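Local coordinates for protein TbpB (Actinobacillus pleuropneumoniae, PDB 3HOL) that probably binds host transferrin at the bacterial surface, as the lipoprotein partner in the transferrin receptor used for iron acquisition, at residues 175-180 and 200-205; 339-344 and 394-399; 354-359 and 383-388. All coordinates share one frame; numbering follows the deposited sequence.

Contact 1 lies in the beta barrel of the N lobe, across the chain's centre from the other two and about 33 and 37 Å from them, centre to centre. It is wholly buried and wholly apolar, joining two strands of one barrel. Contacts 2 and 3, their centres about 12 Å apart, join the same two sheets through different elements: neighbouring handle strands on one side, a barrel loop and a barrel strand of the C lobe on the other. Contact 3 is buried and rests on one leucine; contact 2 is partly buried and shades into a solvent-facing loop. Their chemistry is mixed, with Asp383 of contact 3 weakly bonded to Gln343 of contact 2.

Contact 1 of 3, residues 175-180 and 200-205; sequences FEVDFA and ADIRGN
A chi1 of -179° sets Val177 CG1 opposite the backbone N and brings that methyl against Ile202, whose own chain, extended at chi2 176°, carries CD1 out to meet it. The two belong to one antiparallel beta barrel, that of the N lobe: residues 175-178 end strand 171-178, residues 200-203 end strand 193-203, and strand 183-190 lies between them in the sheet. The contact therefore joins strands that are not direct neighbours, and it is made by side chains alone. Val177 CG1 and Ile202 CD1 are 3.6 Å apart, the closest approach between the segments, and the two side chains cross at about a right angle. Phe179 follows just beyond the strand end. Its CD2 lies 4.0 Å from Ile202 CD1, which meets the ring obliquely, so the isoleucine tip touches both the valine and the aromatic ring. Branched and aromatic residues suit this buried place, because they fill it with carbon and their side chains bring no polar group that would need a partner. Tyr122 of strand 119-133 touches both Val177 and Phe179, Met184 packs on Val177, and the ring of Phe238 meets that of Phe179, extending the apolar cluster. Within 175-180 the valine also covers one face of the aromatic ring: Val177 CG1 sits 3.4 Å above the plane of the Phe179 ring, over its centre.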
ATOM      1  N   PHE A 175      -4.419  20.278  -3.525  1.00  9.41           N
ATOM      2  CA  PHE A 175      -3.028  19.845  -3.452  1.00  9.07           C
ATOM      3  C   PHE A 175      -2.422  19.858  -4.848  1.00 10.55           C
ATOM      4  O   PHE A 175      -3.101  19.511  -5.807  1.00 12.00           O
ATOM      5  CB  PHE A 175      -2.929  18.409  -2.890  1.00  8.65           C
ATOM      6  CG  PHE A 175      -3.645  18.224  -1.563  1.00  9.72           C
ATOM      7  CD1 PHE A 175      -2.984  18.477  -0.353  1.00  8.10           C
ATOM      8  CD2 PHE A 175      -4.980  17.806  -1.540  1.00  8.73           C
ATOM      9  CE1 PHE A 175      -3.677  18.339   0.893  1.00  8.75           C
ATOM     10  CE2 PHE A 175      -5.689  17.634  -0.308  1.00 10.72           C
ATOM     11  CZ  PHE A 175      -5.041  17.895   0.896  1.00  7.50           C
ATOM     12  N   GLU A 176      -1.163  20.275  -4.972  1.00  8.98           N
ATOM     13  CA  GLU A 176      -0.508  20.204  -6.278  1.00  9.23           C
ATOM     14  C   GLU A 176       0.640  19.234  -6.177  1.00  7.87           C
ATOM     15  O   GLU A 176       1.534  19.413  -5.367  1.00  8.69           O
ATOM     16  CB  GLU A 176      -0.004  21.601  -6.700  1.00 10.14           C
ATOM     17  CG  GLU A 176       0.753  21.582  -8.002  1.00 12.32           C
ATOM     18  CD  GLU A 176       1.490  22.914  -8.253  1.00 16.68           C
ATOM     19  OE1 GLU A 176       0.828  23.822  -8.764  1.00 17.74           O
ATOM     20  OE2 GLU A 176       2.696  23.056  -7.904  1.00 14.61           O
ATOM     21  N   VAL A 177       0.619  18.188  -7.000  1.00  8.83           N
ATOM     22  CA  VAL A 177       1.646  17.151  -6.917  1.00  8.10           C
ATOM     23  C   VAL A 177       2.532  17.222  -8.169  1.00  9.49           C
ATOM     24  O   VAL A 177       2.045  17.107  -9.305  1.00  9.78           O
ATOM     25  CB  VAL A 177       1.061  15.723  -6.741  1.00  7.45           C
ATOM     26  CG1 VAL A 177       2.207  14.661  -6.646  1.00  6.98           C
ATOM     27  CG2 VAL A 177       0.170  15.674  -5.451  1.00  6.79           C
ATOM     28  N   ASP A 178       3.833  17.381  -7.929  1.00  8.88           N
ATOM     29  CA  ASP A 178       4.819  17.285  -9.004  1.00  9.76           C
ATOM     30  C   ASP A 178       5.418  15.894  -8.928  1.00 10.03           C
ATOM     31  O   ASP A 178       6.271  15.630  -8.076  1.00  9.97           O
ATOM     32  CB  ASP A 178       5.889  18.378  -8.856  1.00  8.77           C
ATOM     33  CG  ASP A 178       6.861  18.439 -10.079  1.00 11.40           C
ATOM     34  OD1 ASP A 178       7.015  17.438 -10.804  1.00 12.83           O
ATOM     35  OD2 ASP A 178       7.469  19.510 -10.295  1.00 13.55           O
ATOM     36  N   PHE A 179       4.930  14.978  -9.772  1.00  8.81           N
ATOM     37  CA  PHE A 179       5.411  13.607  -9.701  1.00  9.64           C
ATOM     38  C   PHE A 179       6.883  13.466 -10.150  1.00 10.58           C
ATOM     39  O   PHE A 179       7.586  12.523  -9.734  1.00  9.38           O
ATOM     40  CB  PHE A 179       4.463  12.655 -10.471  1.00  9.44           C
ATOM     41  CG  PHE A 179       3.136  12.410  -9.733  1.00  9.88           C
ATOM     42  CD1 PHE A 179       1.993  13.167 -10.037  1.00  8.87           C
ATOM     43  CD2 PHE A 179       3.056  11.459  -8.715  1.00  6.21           C
ATOM     44  CE1 PHE A 179       0.753  12.939  -9.334  1.00  8.99           C
ATOM     45  CE2 PHE A 179       1.856  11.218  -8.010  1.00  7.89           C
ATOM     46  CZ  PHE A 179       0.705  11.978  -8.296  1.00  8.45           C
ATOM     47  N   ALA A 180       7.341  14.427 -10.959  1.00 10.40           N
ATOM     48  CA  ALA A 180       8.732  14.415 -11.413  1.00 11.84           C
ATOM     49  C   ALA A 180       9.679  14.630 -10.257  1.00 12.38           C
ATOM     50  O   ALA A 180      10.741  14.000 -10.229  1.00 13.10           O
ATOM     51  CB  ALA A 180       8.990  15.471 -12.561  1.00 12.30           C
ATOM     52  N   ALA A 200       4.754  17.847   1.456  1.00 10.92           N
ATOM     53  CA  ALA A 200       5.094  16.472   1.691  1.00 10.53           C
ATOM     54  C   ALA A 200       5.971  15.907   0.585  1.00 10.51           C
ATOM     55  O   ALA A 200       6.007  16.437  -0.547  1.00 11.98           O
ATOM     56  CB  ALA A 200       3.808  15.585   1.876  1.00  8.09           C
ATOM     57  N   ASP A 201       6.649  14.822   0.913  1.00 10.31           N
ATOM     58  CA  ASP A 201       7.402  14.040  -0.057  1.00 11.03           C
ATOM     59  C   ASP A 201       6.783  12.660  -0.268  1.00 10.77           C
ATOM     60  O   ASP A 201       6.334  12.005   0.682  1.00 10.12           O
ATOM     61  CB  ASP A 201       8.828  13.839   0.461  1.00 11.65           C
ATOM     62  CG  ASP A 201       9.579  15.155   0.585  1.00 14.35           C
ATOM     63  OD1 ASP A 201      10.148  15.618  -0.412  1.00 15.18           O
ATOM     64  OD2 ASP A 201       9.554  15.734   1.670  1.00 18.48           O
ATOM     65  N   ILE A 202       6.864  12.175  -1.502  1.00 10.75           N
ATOM     66  CA  ILE A 202       6.266  10.913  -1.877  1.00  9.45           C
ATOM     67  C   ILE A 202       7.307   9.781  -1.752  1.00 10.04           C
ATOM     68  O   ILE A 202       8.418   9.905  -2.271  1.00  9.89           O
ATOM     69  CB  ILE A 202       5.794  10.962  -3.351  1.00 10.23           C
ATOM     70  CG1 ILE A 202       4.776  12.087  -3.563  1.00 11.13           C
ATOM     71  CG2 ILE A 202       5.181   9.591  -3.750  1.00  8.66           C
ATOM     72  CD1 ILE A 202       4.336  12.238  -5.055  1.00 14.16           C
ATOM     73  N   ARG A 203       6.934   8.692  -1.086  1.00  9.12           N
ATOM     74  CA  ARG A 203       7.721   7.462  -1.045  1.00  9.90           C
ATOM     75  C   ARG A 203       6.741   6.302  -1.264  1.00  9.98           C
ATOM     76  O   ARG A 203       5.742   6.207  -0.551  1.00  9.97           O
ATOM     77  CB  ARG A 203       8.347   7.301   0.354  1.00 10.17           C
ATOM     78  N   GLY A 204       7.067   5.390  -2.175  1.00  9.46           N
ATOM     79  CA  GLY A 204       6.104   4.340  -2.561  1.00  9.05           C
ATOM     80  C   GLY A 204       4.840   5.026  -3.017  1.00  9.19           C
ATOM     81  O   GLY A 204       4.909   5.970  -3.796  1.00  8.49           O
ATOM     82  N   ASN A 205       3.682   4.586  -2.518  1.00  8.86           N
ATOM     83  CA  ASN A 205       2.433   5.278  -2.870  1.00  9.53           C
ATOM     84  C   ASN A 205       1.951   6.161  -1.720  1.00  9.71           C
ATOM     85  O   ASN A 205       0.775   6.514  -1.658  1.00  9.50           O
ATOM     86  CB  ASN A 205       1.329   4.317  -3.373  1.00  9.71           C
ATOM     87  CG  ASN A 205       1.056   3.184  -2.406  1.00 10.36           C
ATOM     88  OD1 ASN A 205       1.116   3.382  -1.199  1.00 11.18           O
ATOM     89  ND2 ASN A 205       0.803   1.977  -2.930  1.00  8.37           N
TER

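Contact 2 of 3, residues 339-344 and 394-399; sequences MKFGQL and ATADDD
The ring of Phe341 and the methyl of Ala396 meet obliquely where the handle sheet of the C lobe faces the neighbouring beta barrel. Phe341 lies on handle strand 339-346, whereas Ala396 belongs to the loop that leaves barrel strand 391-394. At chi1 65° the phenylalanine CG stands between its backbone N and carbonyl carbon, and from there the ring reaches across until CE1 is 4.1 Å from Ala396 CB. Alanine suits the loop side, since its single methyl lets the chain come close to a bulky ring; Thr381 and Cys332 touch both residues and continue the packing. Two residues along the strand, Gln343 points toward the same loop with its chain extended beyond CG and crosses the Thr395 side chain at about a right angle. Its amide NE2 is 3.4 Å from Ala394 O, but the angle is too poor for a hydrogen bond. NE2 instead gives a weak one to Asp383 OD1, which also accepts from Ala396 N, so one carboxylate oxygen bonded to the loop reaches the handle through a weak bond. Further on, the loop is shaped by an Asx turn: Asp397 OD1 accepts from Asp399 N at 3.0 Å, on its anti side and 23° out of the carboxylate plane.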
ATOM      1  N   MET A 339      12.580  -7.053  -3.265  1.00 11.74           N
ATOM      2  CA  MET A 339      11.482  -7.926  -3.690  1.00 13.16           C
ATOM      3  C   MET A 339      11.428  -9.135  -2.769  1.00 13.18           C
ATOM      4  O   MET A 339      12.387  -9.424  -2.069  1.00 13.82           O
ATOM      5  CB  MET A 339      11.671  -8.381  -5.156  1.00 13.62           C
ATOM      6  CG  MET A 339      12.991  -9.165  -5.449  1.00 14.25           C
ATOM      7  SD  MET A 339      12.883 -10.108  -6.996  1.00 17.98           S
ATOM      8  CE  MET A 339      11.297 -10.961  -6.838  1.00 15.47           C
ATOM      9  N   LYS A 340      10.283  -9.816  -2.766  1.00 13.91           N
ATOM     10  CA  LYS A 340      10.037 -11.047  -2.010  1.00 14.08           C
ATOM     11  C   LYS A 340       9.066 -11.855  -2.842  1.00 13.94           C
ATOM     12  O   LYS A 340       8.188 -11.272  -3.491  1.00 11.86           O
ATOM     13  CB  LYS A 340       9.332 -10.726  -0.685  1.00 14.61           C
ATOM     14  CG  LYS A 340      10.231 -10.125   0.411  1.00 18.62           C
ATOM     15  CD  LYS A 340      11.152 -11.205   0.999  1.00 24.98           C
ATOM     16  CE  LYS A 340      11.900 -10.754   2.255  1.00 26.68           C
ATOM     17  NZ  LYS A 340      13.316 -10.476   1.896  1.00 30.35           N
ATOM     18  N   PHE A 341       9.201 -13.179  -2.816  1.00 13.27           N
ATOM     19  CA  PHE A 341       8.233 -14.047  -3.491  1.00 13.97           C
ATOM     20  C   PHE A 341       8.137 -15.330  -2.705  1.00 14.18           C
ATOM     21  O   PHE A 341       9.010 -15.635  -1.903  1.00 15.22           O
ATOM     22  CB  PHE A 341       8.615 -14.311  -4.971  1.00 13.65           C
ATOM     23  CG  PHE A 341       9.916 -15.095  -5.155  1.00 14.05           C
ATOM     24  CD1 PHE A 341       9.923 -16.504  -5.107  1.00 15.20           C
ATOM     25  CD2 PHE A 341      11.121 -14.417  -5.392  1.00 14.14           C
ATOM     26  CE1 PHE A 341      11.131 -17.224  -5.293  1.00 16.30           C
ATOM     27  CE2 PHE A 341      12.349 -15.142  -5.574  1.00 14.83           C
ATOM     28  CZ  PHE A 341      12.339 -16.523  -5.518  1.00 14.85           C
ATOM     29  N   GLY A 342       7.058 -16.063  -2.868  1.00 14.12           N
ATOM     30  CA  GLY A 342       7.027 -17.371  -2.257  1.00 14.90           C
ATOM     31  C   GLY A 342       5.655 -17.953  -2.296  1.00 16.21           C
ATOM     32  O   GLY A 342       4.854 -17.652  -3.206  1.00 15.86           O
ATOM     33  N   GLN A 343       5.407 -18.796  -1.296  1.00 17.88           N
ATOM     34  CA  GLN A 343       4.196 -19.582  -1.210  1.00 20.03           C
ATOM     35  C   GLN A 343       3.345 -19.159  -0.031  1.00 20.57           C
ATOM     36  O   GLN A 343       3.859 -18.757   1.022  1.00 20.87           O
ATOM     37  CB  GLN A 343       4.544 -21.088  -1.138  1.00 21.86           C
ATOM     38  CG  GLN A 343       5.240 -21.542  -2.420  1.00 25.33           C
ATOM     39  CD  GLN A 343       5.589 -23.015  -2.462  1.00 34.53           C
ATOM     40  OE1 GLN A 343       5.116 -23.805  -1.626  1.00 37.88           O
ATOM     41  NE2 GLN A 343       6.435 -23.405  -3.444  1.00 31.45           N
ATOM     42  N   LEU A 344       2.042 -19.272  -0.209  1.00 20.61           N
ATOM     43  CA  LEU A 344       1.100 -18.907   0.835  1.00 21.96           C
ATOM     44  C   LEU A 344      -0.074 -19.883   0.816  1.00 22.89           C
ATOM     45  O   LEU A 344      -0.713 -20.070  -0.224  1.00 22.98           O
ATOM     46  CB  LEU A 344       0.612 -17.481   0.585  1.00 20.92           C
ATOM     47  CG  LEU A 344      -0.433 -16.890   1.498  1.00 22.50           C
ATOM     48  CD1 LEU A 344       0.176 -16.516   2.864  1.00 22.04           C
ATOM     49  CD2 LEU A 344      -1.023 -15.699   0.773  1.00 19.69           C
ATOM     50  N   ALA A 394       7.946 -26.488  -7.981  1.00 24.37           N
ATOM     51  CA  ALA A 394       9.238 -25.896  -7.796  1.00 23.49           C
ATOM     52  C   ALA A 394       9.181 -25.226  -6.426  1.00 23.46           C
ATOM     53  O   ALA A 394       8.232 -24.500  -6.116  1.00 22.09           O
ATOM     54  CB  ALA A 394       9.515 -24.901  -8.895  1.00 23.39           C
ATOM     55  N   THR A 395      10.175 -25.508  -5.590  1.00 23.41           N
ATOM     56  CA  THR A 395      10.247 -24.924  -4.263  1.00 24.22           C
ATOM     57  C   THR A 395      11.568 -24.193  -4.067  1.00 23.47           C
ATOM     58  O   THR A 395      12.608 -24.824  -4.083  1.00 23.65           O
ATOM     59  CB  THR A 395      10.123 -26.014  -3.222  1.00 24.28           C
ATOM     60  OG1 THR A 395       8.848 -26.623  -3.379  1.00 27.82           O
ATOM     61  CG2 THR A 395      10.243 -25.446  -1.804  1.00 25.99           C
ATOM     62  N   ALA A 396      11.509 -22.872  -3.866  1.00 23.07           N
ATOM     63  CA  ALA A 396      12.682 -21.990  -3.808  1.00 22.33           C
ATOM     64  C   ALA A 396      13.806 -22.577  -2.942  1.00 22.86           C
ATOM     65  O   ALA A 396      13.578 -22.971  -1.795  1.00 21.32           O
ATOM     66  CB  ALA A 396      12.287 -20.576  -3.297  1.00 22.28           C
ATOM     67  N   ASP A 397      15.011 -22.615  -3.503  1.00 23.71           N
ATOM     68  CA  ASP A 397      16.169 -23.154  -2.781  1.00 25.62           C
ATOM     69  C   ASP A 397      17.452 -22.450  -3.234  1.00 25.74           C
ATOM     70  O   ASP A 397      17.433 -21.652  -4.171  1.00 25.09           O
ATOM     71  CB  ASP A 397      16.229 -24.690  -2.905  1.00 25.28           C
ATOM     72  CG  ASP A 397      16.707 -25.181  -4.301  1.00 28.64           C
ATOM     73  OD1 ASP A 397      17.791 -24.821  -4.762  1.00 29.48           O
ATOM     74  OD2 ASP A 397      16.013 -25.999  -4.930  1.00 34.67           O
ATOM     75  N   ASP A 398      18.560 -22.714  -2.546  1.00 27.13           N
ATOM     76  CA  ASP A 398      19.809 -21.996  -2.842  1.00 28.05           C
ATOM     77  C   ASP A 398      20.935 -22.879  -3.394  1.00 28.97           C
ATOM     78  O   ASP A 398      22.095 -22.451  -3.446  1.00 29.62           O
ATOM     79  CB  ASP A 398      20.296 -21.237  -1.609  1.00 28.81           C
ATOM     80  CG  ASP A 398      20.669 -22.143  -0.462  1.00 28.81           C
ATOM     81  OD1 ASP A 398      20.438 -23.382  -0.512  1.00 31.45           O
ATOM     82  OD2 ASP A 398      21.183 -21.596   0.530  1.00 32.01           O
ATOM     83  N   ASP A 399      20.587 -24.094  -3.810  1.00 28.93           N
ATOM     84  CA  ASP A 399      21.526 -24.968  -4.528  1.00 29.04           C
ATOM     85  C   ASP A 399      21.631 -24.524  -5.994  1.00 28.94           C
ATOM     86  O   ASP A 399      20.863 -24.951  -6.870  1.00 29.31           O
ATOM     87  CB  ASP A 399      21.090 -26.427  -4.400  1.00 28.14           C
ATOM     88  CG  ASP A 399      22.020 -27.409  -5.138  1.00 28.11           C
ATOM     89  OD1 ASP A 399      22.890 -26.998  -5.931  1.00 27.57           O
ATOM     90  OD2 ASP A 399      21.816 -28.613  -4.950  1.00 28.80           O
TER

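Contact 3 of 3, residues 354-359 and 383-388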
ATOM      1  N   GLU A 354      -4.017 -26.177   2.919  1.00 43.55           N
ATOM      2  CA  GLU A 354      -5.091 -25.957   1.945  1.00 42.21           C
ATOM      3  C   GLU A 354      -5.097 -24.533   1.362  1.00 40.63           C
ATOM      4  O   GLU A 354      -4.528 -23.606   1.949  1.00 40.44           O
ATOM      5  CB  GLU A 354      -6.443 -26.298   2.567  1.00 42.56           C
ATOM      6  CG  GLU A 354      -6.645 -25.673   3.948  1.00 45.18           C
ATOM      7  CD  GLU A 354      -8.105 -25.480   4.318  1.00 48.27           C
ATOM      8  OE1 GLU A 354      -8.362 -24.721   5.280  1.00 49.33           O
ATOM      9  OE2 GLU A 354      -8.991 -26.078   3.650  1.00 49.99           O
ATOM     10  N   ASN A 355      -5.747 -24.379   0.208  1.00 38.43           N
ATOM     11  CA  ASN A 355      -5.804 -23.112  -0.540  1.00 36.83           C
ATOM     12  C   ASN A 355      -4.419 -22.501  -0.788  1.00 34.35           C
ATOM     13  O   ASN A 355      -4.129 -21.361  -0.422  1.00 33.59           O
ATOM     14  CB  ASN A 355      -6.753 -22.117   0.135  1.00 37.92           C
ATOM     15  CG  ASN A 355      -8.115 -22.724   0.411  1.00 40.37           C
ATOM     16  OD1 ASN A 355      -8.745 -23.302  -0.482  1.00 44.13           O
ATOM     17  ND2 ASN A 355      -8.562 -22.627   1.657  1.00 41.73           N
ATOM     18  N   ASN A 356      -3.565 -23.309  -1.391  1.00 31.06           N
ATOM     19  CA  ASN A 356      -2.212 -22.923  -1.673  1.00 28.82           C
ATOM     20  C   ASN A 356      -2.206 -21.856  -2.774  1.00 26.02           C
ATOM     21  O   ASN A 356      -3.028 -21.890  -3.683  1.00 24.34           O
ATOM     22  CB  ASN A 356      -1.398 -24.177  -2.056  1.00 29.47           C
ATOM     23  CG  ASN A 356       0.088 -23.915  -2.119  1.00 32.80           C
ATOM     24  OD1 ASN A 356       0.626 -23.072  -1.388  1.00 34.96           O
ATOM     25  ND2 ASN A 356       0.774 -24.640  -3.009  1.00 36.33           N
ATOM     26  N   SER A 357      -1.277 -20.904  -2.662  1.00 23.71           N
ATOM     27  CA  SER A 357      -1.125 -19.807  -3.627  1.00 21.65           C
ATOM     28  C   SER A 357       0.349 -19.354  -3.698  1.00 20.39           C
ATOM     29  O   SER A 357       1.173 -19.764  -2.865  1.00 18.40           O
ATOM     30  CB  SER A 357      -2.049 -18.626  -3.259  1.00 22.06           C
ATOM     31  OG  SER A 357      -1.654 -18.055  -2.024  1.00 22.80           O
ATOM     32  N   LEU A 358       0.667 -18.510  -4.683  1.00 18.96           N
ATOM     33  CA  LEU A 358       1.994 -17.904  -4.777  1.00 18.05           C
ATOM     34  C   LEU A 358       1.862 -16.378  -4.664  1.00 18.46           C
ATOM     35  O   LEU A 358       0.807 -15.845  -4.957  1.00 18.54           O
ATOM     36  CB  LEU A 358       2.638 -18.260  -6.115  1.00 17.65           C
ATOM     37  CG  LEU A 358       2.734 -19.764  -6.400  1.00 15.13           C
ATOM     38  CD1 LEU A 358       3.104 -19.938  -7.891  1.00 17.83           C
ATOM     39  CD2 LEU A 358       3.796 -20.376  -5.530  1.00 14.65           C
ATOM     40  N   PHE A 359       2.926 -15.690  -4.243  1.00 16.14           N
ATOM     41  CA  PHE A 359       2.902 -14.232  -4.220  1.00 14.96           C
ATOM     42  C   PHE A 359       4.235 -13.685  -4.720  1.00 13.83           C
ATOM     43  O   PHE A 359       5.293 -14.356  -4.602  1.00 12.44           O
ATOM     44  CB  PHE A 359       2.579 -13.692  -2.805  1.00 13.66           C
ATOM     45  CG  PHE A 359       3.675 -13.931  -1.792  1.00 15.36           C
ATOM     46  CD1 PHE A 359       4.737 -13.042  -1.657  1.00 15.15           C
ATOM     47  CD2 PHE A 359       3.656 -15.085  -0.982  1.00 17.96           C
ATOM     48  CE1 PHE A 359       5.765 -13.283  -0.726  1.00 18.47           C
ATOM     49  CE2 PHE A 359       4.685 -15.343  -0.047  1.00 16.82           C
ATOM     50  CZ  PHE A 359       5.733 -14.455   0.081  1.00 17.49           C
ATOM     51  N   ASP A 383       9.281 -20.467  -7.317  1.00 18.30           N
ATOM     52  CA  ASP A 383       8.224 -21.297  -6.722  1.00 18.41           C
ATOM     53  C   ASP A 383       7.146 -21.418  -7.802  1.00 18.81           C
ATOM     54  O   ASP A 383       6.827 -20.438  -8.511  1.00 17.49           O
ATOM     55  CB  ASP A 383       7.616 -20.646  -5.465  1.00 18.62           C
ATOM     56  CG  ASP A 383       8.528 -20.695  -4.269  1.00 19.04           C
ATOM     57  OD1 ASP A 383       8.746 -21.795  -3.722  1.00 17.87           O
ATOM     58  OD2 ASP A 383       9.025 -19.626  -3.842  1.00 18.35           O
ATOM     59  N   ALA A 384       6.593 -22.616  -7.940  1.00 18.50           N
ATOM     60  CA  ALA A 384       5.689 -22.906  -9.030  1.00 18.90           C
ATOM     61  C   ALA A 384       4.904 -24.176  -8.769  1.00 19.81           C
ATOM     62  O   ALA A 384       5.316 -25.047  -7.996  1.00 19.61           O
ATOM     63  CB  ALA A 384       6.449 -23.038 -10.359  1.00 18.93           C
ATOM     64  N   GLN A 385       3.766 -24.263  -9.437  1.00 20.54           N
ATOM     65  CA  GLN A 385       3.046 -25.506  -9.550  1.00 21.24           C
ATOM     66  C   GLN A 385       2.599 -25.685 -10.985  1.00 20.95           C
ATOM     67  O   GLN A 385       2.128 -24.744 -11.634  1.00 19.62           O
ATOM     68  CB  GLN A 385       1.873 -25.520  -8.592  1.00 21.46           C
ATOM     69  CG  GLN A 385       1.208 -26.849  -8.505  1.00 24.86           C
ATOM     70  CD  GLN A 385      -0.059 -26.755  -7.710  1.00 27.11           C
ATOM     71  OE1 GLN A 385      -0.023 -26.436  -6.529  1.00 31.00           O
ATOM     72  NE2 GLN A 385      -1.190 -27.009  -8.352  1.00 27.90           N
ATOM     73  N   VAL A 386       2.816 -26.898 -11.498  1.00 20.33           N
ATOM     74  CA  VAL A 386       2.382 -27.258 -12.833  1.00 20.58           C
ATOM     75  C   VAL A 386       1.477 -28.470 -12.678  1.00 21.89           C
ATOM     76  O   VAL A 386       1.821 -29.398 -11.948  1.00 21.29           O
ATOM     77  CB  VAL A 386       3.556 -27.556 -13.784  1.00 19.59           C
ATOM     78  CG1 VAL A 386       3.026 -27.795 -15.196  1.00 20.03           C
ATOM     79  CG2 VAL A 386       4.599 -26.396 -13.813  1.00 18.42           C
ATOM     80  N   SER A 387       0.322 -28.448 -13.350  1.00 23.57           N
ATOM     81  CA  SER A 387      -0.695 -29.515 -13.181  1.00 26.18           C
ATOM     82  C   SER A 387      -1.313 -29.999 -14.477  1.00 27.35           C
ATOM     83  O   SER A 387      -1.603 -29.196 -15.392  1.00 27.68           O
ATOM     84  CB  SER A 387      -1.840 -29.056 -12.264  1.00 26.22           C
ATOM     85  OG  SER A 387      -1.373 -28.802 -10.963  1.00 26.86           O
ATOM     86  N   LYS A 388      -1.548 -31.314 -14.526  1.00 28.14           N
ATOM     87  CA  LYS A 388      -2.286 -31.941 -15.606  1.00 29.69           C
ATOM     88  C   LYS A 388      -3.042 -33.106 -15.010  1.00 30.04           C
ATOM     89  O   LYS A 388      -3.897 -32.890 -14.150  1.00 29.64           O
ATOM     90  CB  LYS A 388      -1.336 -32.425 -16.686  1.00 30.09           C
ATOM     91  CG  LYS A 388      -1.360 -31.546 -17.881  1.00 32.83           C
ATOM     92  CD  LYS A 388      -2.306 -32.034 -18.919  1.00 35.98           C
ATOM     93  CE  LYS A 388      -1.547 -32.355 -20.181  1.00 38.38           C
ATOM     94  NZ  LYS A 388      -2.458 -32.970 -21.191  1.00 43.71           N
TER
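Leu358 lays its forked end against Asp383 and the start of Ala384, with each methyl finding a different part. CD1 rests on main-chain atoms, 3.8 Å from Asp383 O and close to Ala384 CA. The other branch meets the side chain, Leu358 CD2 lying 3.8 Å from Asp383 CB. The leucine CG is anti to its carbonyl carbon, which leads the fork to Asp383. A leucine fits here because its branched tip can cover main chain and side chain at once, and Val500 of strand 495-508 packs on it as well. Leu358 belongs to strand 356-363 of the handle domain and Asp383 to strand 375-387 of the C-lobe barrel, so this is an interface between two sheets; the axes of 356-359 and 383-387 come within 8.0 Å, their N-to-C directions 135° apart. The carboxylate of Asp383 has its main partner elsewhere, in the backbone of Ala396. Where the strands diverge, polar residues take over. The amides of Asn356 and Gln385 have planes 30° apart, and ND2 of Asn356 stays 4.0 Å from OE1 of Gln385, too far for a bond. The glutamine NE2 turns instead to Ser387 OG at 3.2 Å, with the hydroxyl tilted 19° from the amide plane.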